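Local coordinates for Serpin48 (Tenebrio molitor, PDB 3OZQ), which specifically inhibits the serine protease SPE, as a serpin acting in the innate immune response of the beetle, at residues Q207-Y211 and L222-F226; A219-E223 and K348-V352. One frame throughout, in Å; residues are numbered along the deposited sequence.

Contact 1 of 2, residues Q207-Y211 and L222-F226; sequences QYFNY and LELPF
Phe209 and Leu224 both carry their CG beside the backbone N (chi1 -70° and -69°), and this brings the phenyl ring of one under a methyl of the other in a beta hairpin of the serpin fold, strands 207-214 and 219-225. Leu224 CD2 lies over one ring face in a CH-pi contact, 4.1 Å from the centroid of the Phe209 ring and offset toward its rim. The opposite face is covered by CB of Gln207, two residues back on the ring's own strand, so the ring is sandwiched between aliphatic carbons. The Pro225 side chain crosses that of Phe209 at about a right angle, bringing its CD obliquely to 3.6 Å from Phe209 CE2. Nearer the backbone, Leu222 CD1 touches Phe209 CB at 3.6 Å, completing an apolar patch on this side of the hairpin. On the other side, Asn210 and Glu223 run side by side and point the same way, but ND2 of Asn210 stays 3.9 Å from OE2 of Glu223, with amide and carboxylate planes 53° apart; they pack without bonding. The two strand segments, 5.0 Å apart at their axes, splay well away from strictly antiparallel, and one backbone hydrogen bond ties them, Glu223 N to Asn210 O at 3.0 Å. That same oxygen, Asn210 O, also takes a CA-H...O contact from Leu222 CA at 3.5 Å.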
ATOM      1  N   GLN A 207      15.954 -23.084  -6.657  1.00 55.03           N
ATOM      2  CA  GLN A 207      15.920 -21.862  -7.451  1.00 45.32           C
ATOM      3  C   GLN A 207      16.947 -20.881  -6.909  1.00 49.90           C
ATOM      4  O   GLN A 207      17.263 -20.903  -5.719  1.00 50.01           O
ATOM      5  CB  GLN A 207      14.533 -21.218  -7.397  1.00 52.97           C
ATOM      6  CG  GLN A 207      13.392 -22.111  -7.856  1.00 51.44           C
ATOM      7  CD  GLN A 207      13.384 -22.327  -9.356  1.00 55.46           C
ATOM      8  OE1 GLN A 207      12.768 -23.271  -9.853  1.00 61.05           O
ATOM      9  NE2 GLN A 207      14.061 -21.450 -10.087  1.00 54.66           N
ATOM     10  N   TYR A 208      17.467 -20.021  -7.780  1.00 50.51           N
ATOM     11  CA  TYR A 208      18.365 -18.958  -7.346  1.00 49.58           C
ATOM     12  C   TYR A 208      17.589 -17.654  -7.168  1.00 46.87           C
ATOM     13  O   TYR A 208      17.154 -17.035  -8.142  1.00 47.60           O
ATOM     14  CB  TYR A 208      19.531 -18.767  -8.321  1.00 50.75           C
ATOM     15  CG  TYR A 208      20.690 -19.713  -8.069  1.00 52.86           C
ATOM     16  CD1 TYR A 208      21.659 -19.417  -7.119  1.00 52.44           C
ATOM     17  CD2 TYR A 208      20.803 -20.905  -8.770  1.00 57.09           C
ATOM     18  CE1 TYR A 208      22.724 -20.282  -6.878  1.00 55.68           C
ATOM     19  CE2 TYR A 208      21.860 -21.785  -8.535  1.00 57.42           C
ATOM     20  CZ  TYR A 208      22.819 -21.465  -7.588  1.00 58.32           C
ATOM     21  OH  TYR A 208      23.876 -22.325  -7.352  1.00 60.94           O
ATOM     22  N   PHE A 209      17.424 -17.251  -5.916  1.00 44.79           N
ATOM     23  CA  PHE A 209      16.681 -16.040  -5.583  1.00 43.50           C
ATOM     24  C   PHE A 209      17.541 -15.163  -4.706  1.00 44.68           C
ATOM     25  O   PHE A 209      18.380 -15.661  -3.960  1.00 47.24           O
ATOM     26  CB  PHE A 209      15.397 -16.393  -4.818  1.00 39.45           C
ATOM     27  CG  PHE A 209      14.357 -17.075  -5.655  1.00 40.98           C
ATOM     28  CD1 PHE A 209      13.609 -18.125  -5.138  1.00 44.38           C
ATOM     29  CD2 PHE A 209      14.107 -16.657  -6.955  1.00 44.38           C
ATOM     30  CE1 PHE A 209      12.638 -18.754  -5.907  1.00 43.50           C
ATOM     31  CE2 PHE A 209      13.140 -17.276  -7.727  1.00 38.29           C
ATOM     32  CZ  PHE A 209      12.404 -18.324  -7.206  1.00 43.31           C
ATOM     33  N   ASN A 210      17.321 -13.853  -4.784  1.00 48.52           N
ATOM     34  CA  ASN A 210      17.982 -12.935  -3.883  1.00 45.85           C
ATOM     35  C   ASN A 210      17.684 -13.285  -2.436  1.00 45.72           C
ATOM     36  O   ASN A 210      16.532 -13.470  -2.044  1.00 43.39           O
ATOM     37  CB  ASN A 210      17.595 -11.491  -4.207  1.00 50.59           C
ATOM     38  CG  ASN A 210      18.339 -10.964  -5.412  1.00 54.67           C
ATOM     39  OD1 ASN A 210      19.563 -11.059  -5.481  1.00 57.21           O
ATOM     40  ND2 ASN A 210      17.610 -10.433  -6.380  1.00 54.53           N
ATOM     41  N   TYR A 211      18.742 -13.373  -1.650  1.00 45.79           N
ATOM     42  CA  TYR A 211      18.669 -13.937  -0.318  1.00 41.92           C
ATOM     43  C   TYR A 211      19.619 -13.171   0.578  1.00 46.34           C
ATOM     44  O   TYR A 211      20.667 -12.705   0.128  1.00 50.40           O
ATOM     45  CB  TYR A 211      19.067 -15.416  -0.387  1.00 50.61           C
ATOM     46  CG  TYR A 211      19.165 -16.118   0.946  1.00 49.40           C
ATOM     47  CD1 TYR A 211      18.104 -16.873   1.432  1.00 48.96           C
ATOM     48  CD2 TYR A 211      20.321 -16.039   1.715  1.00 48.51           C
ATOM     49  CE1 TYR A 211      18.190 -17.530   2.652  1.00 50.71           C
ATOM     50  CE2 TYR A 211      20.415 -16.689   2.939  1.00 51.85           C
ATOM     51  CZ  TYR A 211      19.348 -17.436   3.398  1.00 50.21           C
ATOM     52  OH  TYR A 211      19.430 -18.085   4.610  1.00 55.18           O
ATOM     53  N   LEU A 222      14.080 -12.862   1.763  1.00 37.95           N
ATOM     54  CA  LEU A 222      14.040 -13.504   0.467  1.00 38.40           C
ATOM     55  C   LEU A 222      13.243 -12.640  -0.478  1.00 39.22           C
ATOM     56  O   LEU A 222      12.136 -12.234  -0.158  1.00 36.90           O
ATOM     57  CB  LEU A 222      13.353 -14.858   0.570  1.00 39.79           C
ATOM     58  CG  LEU A 222      13.057 -15.515  -0.776  1.00 39.90           C
ATOM     59  CD1 LEU A 222      14.334 -15.986  -1.420  1.00 44.13           C
ATOM     60  CD2 LEU A 222      12.098 -16.683  -0.602  1.00 47.50           C
ATOM     61  N   GLU A 223      13.784 -12.378  -1.655  1.00 32.17           N
ATOM     62  CA  GLU A 223      13.047 -11.584  -2.622  1.00 37.67           C
ATOM     63  C   GLU A 223      12.598 -12.446  -3.800  1.00 39.73           C
ATOM     64  O   GLU A 223      13.410 -12.978  -4.557  1.00 42.98           O
ATOM     65  CB  GLU A 223      13.890 -10.365  -3.033  1.00 38.86           C
ATOM     66  CG  GLU A 223      13.519  -9.730  -4.327  1.00 39.50           C
ATOM     67  CD  GLU A 223      14.458  -8.581  -4.697  1.00 49.85           C
ATOM     68  OE1 GLU A 223      15.146  -8.039  -3.800  1.00 49.28           O
ATOM     69  OE2 GLU A 223      14.494  -8.217  -5.889  1.00 56.89           O
ATOM     70  N   LEU A 224      11.290 -12.626  -3.904  1.00 40.20           N
ATOM     71  CA  LEU A 224      10.680 -13.433  -4.951  1.00 38.12           C
ATOM     72  C   LEU A 224      10.317 -12.527  -6.112  1.00 39.39           C
ATOM     73  O   LEU A 224       9.556 -11.570  -5.941  1.00 36.76           O
ATOM     74  CB  LEU A 224       9.426 -14.136  -4.427  1.00 39.83           C
ATOM     75  CG  LEU A 224       9.590 -15.256  -3.393  1.00 38.93           C
ATOM     76  CD1 LEU A 224       8.235 -15.655  -2.835  1.00 41.10           C
ATOM     77  CD2 LEU A 224      10.288 -16.460  -3.998  1.00 41.75           C
ATOM     78  N   PRO A 225      10.867 -12.828  -7.295  1.00 42.25           N
ATOM     79  CA  PRO A 225      10.783 -11.968  -8.474  1.00 42.08           C
ATOM     80  C   PRO A 225       9.484 -12.149  -9.231  1.00 44.42           C
ATOM     81  O   PRO A 225       9.007 -13.275  -9.420  1.00 41.25           O
ATOM     82  CB  PRO A 225      11.975 -12.428  -9.339  1.00 43.29           C
ATOM     83  CG  PRO A 225      12.766 -13.416  -8.461  1.00 45.11           C
ATOM     84  CD  PRO A 225      11.749 -13.983  -7.527  1.00 38.32           C
ATOM     85  N   PHE A 226       8.902 -11.018  -9.619  1.00 39.14           N
ATOM     86  CA  PHE A 226       7.742 -10.980 -10.488  1.00 41.72           C
ATOM     87  C   PHE A 226       8.239 -10.702 -11.893  1.00 46.24           C
ATOM     88  O   PHE A 226       9.293 -10.101 -12.071  1.00 42.70           O
ATOM     89  CB  PHE A 226       6.813  -9.828 -10.079  1.00 43.70           C
ATOM     90  CG  PHE A 226       5.999 -10.100  -8.839  1.00 40.78           C
ATOM     91  CD1 PHE A 226       5.205 -11.238  -8.743  1.00 39.03           C
ATOM     92  CD2 PHE A 226       6.026  -9.212  -7.775  1.00 38.98           C
ATOM     93  CE1 PHE A 226       4.446 -11.480  -7.606  1.00 41.96           C
ATOM     94  CE2 PHE A 226       5.274  -9.448  -6.629  1.00 40.53           C
ATOM     95  CZ  PHE A 226       4.485 -10.585  -6.544  1.00 38.77           C
TER

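Contact 2 of 2, residues A219-E223 and K348-V352; sequences AKLLE and KQFIV
Phe350 lays the face of its ring against Leu222, and its torsions explain how: CG is anti to the backbone N (chi1 -164°), which sends the ring from strand 348-351 toward strand 219-225, while chi2 of 85° stands the ring across its stem. Leu222 CB sits almost on the ring normal, 3.4 Å from the centroid of the Phe350 ring, a very close CH-pi contact over the centre. Leu222 also has its CG anti to the backbone N (chi1 171°), and its CD2 methyl reaches Phe350 CD2 at 3.3 Å, so the packing is tight. At the ring's edge, near its plane, Lys220 O approaches Phe350 CE1 at 3.8 Å. The Lys220 side chain runs on past the ring's edge, extended beyond CG, and its NZ donates a hydrogen bond of 3.2 Å to Gln349 O, arriving in the carbonyl plane. Were Phe350 replaced by an alanine, CB and CD2 of Leu222 would probably lose the ring they pack on, and a gap would be likely to open between strands whose axes are 8.8 Å apart. The two strand segments cross nearly perpendicularly, so side chains rather than a backbone ladder join them. Strand 348-351 runs parallel to strand 260-278, through a backbone bond of Lys348 with Leu263, and the Phe350 ring is further packed by Val264 from that strand and by Ile234 and Leu236 from strand 231-237.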
ATOM      1  N   ALA A 219      17.129 -12.450  11.332  1.00 47.07           N
ATOM      2  CA  ALA A 219      16.090 -12.838  10.399  1.00 47.35           C
ATOM      3  C   ALA A 219      16.717 -13.148   9.052  1.00 46.47           C
ATOM      4  O   ALA A 219      17.890 -12.874   8.820  1.00 42.73           O
ATOM      5  CB  ALA A 219      15.060 -11.722  10.266  1.00 48.41           C
ATOM      6  N   LYS A 220      15.926 -13.739   8.172  1.00 48.73           N
ATOM      7  CA  LYS A 220      16.342 -13.983   6.804  1.00 44.93           C
ATOM      8  C   LYS A 220      15.393 -13.209   5.909  1.00 40.37           C
ATOM      9  O   LYS A 220      14.233 -13.018   6.262  1.00 41.17           O
ATOM     10  CB  LYS A 220      16.230 -15.467   6.469  1.00 40.95           C
ATOM     11  CG  LYS A 220      17.219 -16.385   7.169  1.00 47.60           C
ATOM     12  CD  LYS A 220      17.066 -17.798   6.612  1.00 45.20           C
ATOM     13  CE  LYS A 220      17.962 -18.820   7.324  1.00 53.66           C
ATOM     14  NZ  LYS A 220      17.399 -20.208   7.222  1.00 48.93           N
ATOM     15  N   LEU A 221      15.885 -12.787   4.749  1.00 38.07           N
ATOM     16  CA  LEU A 221      15.085 -12.053   3.783  1.00 40.51           C
ATOM     17  C   LEU A 221      15.206 -12.731   2.444  1.00 40.67           C
ATOM     18  O   LEU A 221      16.295 -13.132   2.038  1.00 40.51           O
ATOM     19  CB  LEU A 221      15.569 -10.606   3.634  1.00 41.47           C
ATOM     20  CG  LEU A 221      15.585  -9.722   4.876  1.00 44.83           C
ATOM     21  CD1 LEU A 221      16.923  -9.824   5.571  1.00 49.99           C
ATOM     22  CD2 LEU A 221      15.298  -8.287   4.472  1.00 50.51           C
ATOM     23  N   LEU A 222      14.080 -12.862   1.763  1.00 37.95           N
ATOM     24  CA  LEU A 222      14.040 -13.504   0.467  1.00 38.40           C
ATOM     25  C   LEU A 222      13.243 -12.640  -0.478  1.00 39.22           C
ATOM     26  O   LEU A 222      12.136 -12.234  -0.158  1.00 36.90           O
ATOM     27  CB  LEU A 222      13.353 -14.858   0.570  1.00 39.79           C
ATOM     28  CG  LEU A 222      13.057 -15.515  -0.776  1.00 39.90           C
ATOM     29  CD1 LEU A 222      14.334 -15.986  -1.420  1.00 44.13           C
ATOM     30  CD2 LEU A 222      12.098 -16.683  -0.602  1.00 47.50           C
ATOM     31  N   GLU A 223      13.784 -12.378  -1.655  1.00 32.17           N
ATOM     32  CA  GLU A 223      13.047 -11.584  -2.622  1.00 37.67           C
ATOM     33  C   GLU A 223      12.598 -12.446  -3.800  1.00 39.73           C
ATOM     34  O   GLU A 223      13.410 -12.978  -4.557  1.00 42.98           O
ATOM     35  CB  GLU A 223      13.890 -10.365  -3.033  1.00 38.86           C
ATOM     36  CG  GLU A 223      13.519  -9.730  -4.327  1.00 39.50           C
ATOM     37  CD  GLU A 223      14.458  -8.581  -4.697  1.00 49.85           C
ATOM     38  OE1 GLU A 223      15.146  -8.039  -3.800  1.00 49.28           O
ATOM     39  OE2 GLU A 223      14.494  -8.217  -5.889  1.00 56.89           O
ATOM     40  N   LYS A 348      19.991 -23.416   0.584  1.00 49.53           N
ATOM     41  CA  LYS A 348      19.479 -22.615   1.687  1.00 49.41           C
ATOM     42  C   LYS A 348      17.990 -22.926   1.862  1.00 48.23           C
ATOM     43  O   LYS A 348      17.282 -23.192   0.886  1.00 44.32           O
ATOM     44  CB  LYS A 348      19.659 -21.121   1.402  1.00 53.48           C
ATOM     45  CG  LYS A 348      21.091 -20.603   1.485  1.00 57.76           C
ATOM     46  CD  LYS A 348      21.648 -20.729   2.893  1.00 60.22           C
ATOM     47  CE  LYS A 348      22.808 -19.762   3.123  1.00 61.25           C
ATOM     48  NZ  LYS A 348      23.856 -19.873   2.072  1.00 63.81           N
ATOM     49  N   GLN A 349      17.525 -22.897   3.106  1.00 46.94           N
ATOM     50  CA  GLN A 349      16.117 -23.130   3.410  1.00 45.50           C
ATOM     51  C   GLN A 349      15.370 -21.825   3.741  1.00 46.33           C
ATOM     52  O   GLN A 349      15.780 -21.058   4.618  1.00 41.17           O
ATOM     53  CB  GLN A 349      15.984 -24.097   4.585  1.00 49.24           C
ATOM     54  CG  GLN A 349      16.703 -25.438   4.382  1.00 49.57           C
ATOM     55  CD  GLN A 349      15.725 -26.579   4.236  1.00 55.32           C
ATOM     56  OE1 GLN A 349      15.184 -27.077   5.229  1.00 57.02           O
ATOM     57  NE2 GLN A 349      15.473 -26.990   2.996  1.00 59.29           N
ATOM     58  N   PHE A 350      14.274 -21.578   3.040  1.00 41.42           N
ATOM     59  CA  PHE A 350      13.416 -20.441   3.374  1.00 35.66           C
ATOM     60  C   PHE A 350      11.994 -20.949   3.541  1.00 39.76           C
ATOM     61  O   PHE A 350      11.190 -20.929   2.608  1.00 37.97           O
ATOM     62  CB  PHE A 350      13.494 -19.351   2.313  1.00 37.03           C
ATOM     63  CG  PHE A 350      12.946 -18.014   2.769  1.00 37.93           C
ATOM     64  CD1 PHE A 350      13.742 -17.118   3.482  1.00 43.74           C
ATOM     65  CD2 PHE A 350      11.648 -17.654   2.480  1.00 34.56           C
ATOM     66  CE1 PHE A 350      13.231 -15.873   3.907  1.00 39.29           C
ATOM     67  CE2 PHE A 350      11.125 -16.402   2.893  1.00 39.34           C
ATOM     68  CZ  PHE A 350      11.921 -15.523   3.611  1.00 35.43           C
ATOM     69  N   ILE A 351      11.711 -21.431   4.744  1.00 38.79           N
ATOM     70  CA  ILE A 351      10.428 -22.036   5.059  1.00 38.04           C
ATOM     71  C   ILE A 351       9.606 -21.050   5.857  1.00 37.98           C
ATOM     72  O   ILE A 351       9.890 -20.774   7.029  1.00 38.22           O
ATOM     73  CB  ILE A 351      10.615 -23.381   5.830  1.00 39.21           C
ATOM     74  CG1 ILE A 351      11.455 -24.343   4.985  1.00 43.74           C
ATOM     75  CG2 ILE A 351       9.263 -24.002   6.223  1.00 36.33           C
ATOM     76  CD1 ILE A 351      12.135 -25.443   5.794  1.00 49.29           C
ATOM     77  N   VAL A 352       8.595 -20.492   5.196  1.00 35.94           N
ATOM     78  CA  VAL A 352       7.759 -19.467   5.794  1.00 36.52           C
ATOM     79  C   VAL A 352       6.602 -20.130   6.536  1.00 40.30           C
ATOM     80  O   VAL A 352       5.527 -20.341   5.978  1.00 39.43           O
ATOM     81  CB  VAL A 352       7.242 -18.483   4.722  1.00 35.16           C
ATOM     82  CG1 VAL A 352       6.546 -17.300   5.381  1.00 31.98           C
ATOM     83  CG2 VAL A 352       8.396 -18.006   3.818  1.00 33.23           C
TER

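Contacts 1 and 2 have centres 9 Å apart and share strand 219-225, with Leu222 common to both: its CD1 branch goes to the hairpin partner in contact 1, its CB and its CD2 branch to the aromatic ring of contact 2. Tyr211, on the hairpin strand 207-214, links the two again. Its OH lies 3.1 Å from Lys220 CD and 3.9 Å from Lys348 CD, both packing, and is hydrogen-bonded to Glu213 OE1. Strand 348-351 follows closely on unmodelled chain where serpins carry the reactive centre loop, the bait for the target protease; contact 1 holds the hairpin together, and contact 2 ties it to the strand into which the chain runs after that loop, as in other serpins.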